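Local coordinates for protein bacterial regulatory proteins, tetR family (Corynebacterium glutamicum, PDB 3AQT) that represses transcription as a TetR-family regulator, probably by binding DNA through a helix-turn-helix, and binds resorcinol as its inducer in an all-helical C-terminal domain, at residues G173-E178 and V221-A226. Sequence-based numbering, arbitrary orientation.
Sequences GRFTIE and VGVQAA
T176 and V221 join two interhelical loops through a backbone hydrogen bond in the all-helical ligand-binding domain of this TetR-family repressor: T176 N donates to V221 O at 2.6 Å, with an N-H...O angle of 159°. The donor lies somewhat out of the carbonyl plane. Beside this bond, V221 splits its two methyls between neighbours. CG2 sits over one face of the F175 ring, 4.0 Å from the centroid and 20° off the ring normal, a CH-pi contact offset toward the rim, whereas CG1 packs 3.8 Å from I177 CD1. V223 CG2 approaches the same ring at its edge, near the ring plane, 4.0 Å from F175 CD1. With chi1 at -58°, F175 CG lies anti to its own carbonyl carbon, and the F175 side chain lies beside those of V221 and V223, pointing the same way; L166 of helix 159-171 and A120 of helix 119-134 also touch it. V221 O is presented where helix 209-220 ends in a Schellman motif: G222, at positive phi, is the C-prime residue, V223 N reaches L218 O and G222 N reaches R219 O. Further out, R174 forms salt bridges with D118 and E227. T176 packs on A225 of the second subunit, and E178 forms salt bridges with R219 and R229 of that subunit, placing this junction beside the dimer partner. One water links the loops again, 2.8 Å from T176 OG1 and donating to G222 O at 2.8 Å.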
loop_
_atom_site.group_PDB
_atom_site.type_symbol
_atom_site.label_atom_id
_atom_site.label_comp_id
_atom_site.label_asym_id
_atom_site.label_seq_id
_atom_site.Cartn_x
_atom_site.Cartn_y
_atom_site.Cartn_z
ATOM N N GLY B 173 24.734 12.970 -0.323
ATOM C CA GLY B 173 25.327 11.685 0.003
ATOM C C GLY B 173 24.773 11.027 1.260
ATOM O O GLY B 173 25.304 10.015 1.722
ATOM N N ARG B 174 23.713 11.595 1.825
ATOM C CA ARG B 174 23.101 11.040 3.028
ATOM C C ARG B 174 22.304 9.773 2.710
ATOM O O ARG B 174 22.250 8.852 3.517
ATOM C CB ARG B 174 22.166 12.068 3.660
ATOM C CG ARG B 174 21.701 11.729 5.068
ATOM C CD ARG B 174 22.850 11.810 6.052
ATOM N NE ARG B 174 22.395 11.959 7.433
ATOM C CZ ARG B 174 22.703 11.115 8.414
ATOM N NH1 ARG B 174 23.459 10.052 8.166
ATOM N NH2 ARG B 174 22.282 11.350 9.649
ATOM N N PHE B 175 21.685 9.734 1.534
ATOM C CA PHE B 175 20.884 8.588 1.128
ATOM C C PHE B 175 21.451 7.877 -0.091
ATOM O O PHE B 175 22.201 8.462 -0.876
ATOM C CB PHE B 175 19.451 9.012 0.766
ATOM C CG PHE B 175 18.708 9.717 1.861
ATOM C CD1 PHE B 175 18.912 9.393 3.190
ATOM C CD2 PHE B 175 17.764 10.684 1.548
ATOM C CE1 PHE B 175 18.183 10.028 4.196
ATOM C CE2 PHE B 175 17.030 11.324 2.541
ATOM C CZ PHE B 175 17.239 10.996 3.867
ATOM N N THR B 176 21.066 6.613 -0.245
ATOM C CA THR B 176 21.456 5.808 -1.395
ATOM C C THR B 176 20.133 5.341 -1.986
ATOM O O THR B 176 19.409 4.571 -1.358
ATOM C CB THR B 176 22.283 4.577 -0.985
ATOM O OG1 THR B 176 23.537 5.005 -0.441
ATOM C CG2 THR B 176 22.534 3.676 -2.193
ATOM N N ILE B 177 19.814 5.817 -3.183
ATOM C CA ILE B 177 18.557 5.470 -3.831
ATOM C C ILE B 177 18.775 5.250 -5.316
ATOM O O ILE B 177 19.361 6.096 -5.986
ATOM C CB ILE B 177 17.528 6.613 -3.661
ATOM C CG1 ILE B 177 17.278 6.884 -2.181
ATOM C CG2 ILE B 177 16.235 6.272 -4.378
ATOM C CD1 ILE B 177 16.579 8.208 -1.876
ATOM N N GLU B 178 18.281 4.132 -5.839
ATOM C CA GLU B 178 18.450 3.832 -7.260
ATOM C C GLU B 178 17.351 4.445 -8.118
ATOM O O GLU B 178 17.593 4.833 -9.260
ATOM C CB GLU B 178 18.487 2.323 -7.473
ATOM C CG GLU B 178 19.647 1.649 -6.766
ATOM C CD GLU B 178 19.487 0.148 -6.694
ATOM O OE1 GLU B 178 18.574 -0.317 -5.981
ATOM O OE2 GLU B 178 20.264 -0.567 -7.355
ATOM N N VAL B 221 16.257 3.939 2.525
ATOM C CA VAL B 221 16.953 4.887 1.660
ATOM C C VAL B 221 18.477 4.955 1.841
ATOM O O VAL B 221 19.122 5.919 1.408
ATOM C CB VAL B 221 16.343 6.315 1.743
ATOM C CG1 VAL B 221 14.987 6.319 1.049
ATOM C CG2 VAL B 221 16.210 6.770 3.187
ATOM N N GLY B 222 19.048 3.933 2.476
ATOM C CA GLY B 222 20.492 3.871 2.610
ATOM C C GLY B 222 21.188 4.337 3.867
ATOM O O GLY B 222 22.381 4.631 3.835
ATOM N N VAL B 223 20.465 4.402 4.972
ATOM C CA VAL B 223 21.052 4.831 6.225
ATOM C C VAL B 223 21.416 3.604 7.056
ATOM O O VAL B 223 20.612 2.681 7.193
ATOM C CB VAL B 223 20.056 5.720 7.013
ATOM C CG1 VAL B 223 20.626 6.085 8.375
ATOM C CG2 VAL B 223 19.755 6.974 6.220
ATOM N N GLN B 224 22.635 3.595 7.589
ATOM C CA GLN B 224 23.128 2.503 8.423
ATOM C C GLN B 224 22.053 2.099 9.433
ATOM O O GLN B 224 21.439 2.944 10.085
ATOM C CB GLN B 224 24.420 2.947 9.136
ATOM C CG GLN B 224 24.712 2.290 10.500
ATOM C CD GLN B 224 25.196 0.846 10.397
ATOM O OE1 GLN B 224 24.429 -0.062 10.070
ATOM N NE2 GLN B 224 26.480 0.631 10.677
ATOM N N ALA B 225 21.834 0.795 9.549
ATOM C CA ALA B 225 20.826 0.239 10.438
ATOM C C ALA B 225 20.778 0.847 11.828
ATOM O O ALA B 225 19.711 1.261 12.287
ATOM C CB ALA B 225 21.015 -1.260 10.540
ATOM N N ALA B 226 21.925 0.898 12.505
ATOM C CA ALA B 226 21.974 1.443 13.865
ATOM C C ALA B 226 21.776 2.953 13.927
ATOM O O ALA B 226 21.154 3.474 14.863
ATOM C CB ALA B 226 23.288 1.072 14.532
HETATM O O HOH W 1 24.075 6.011 2.139
#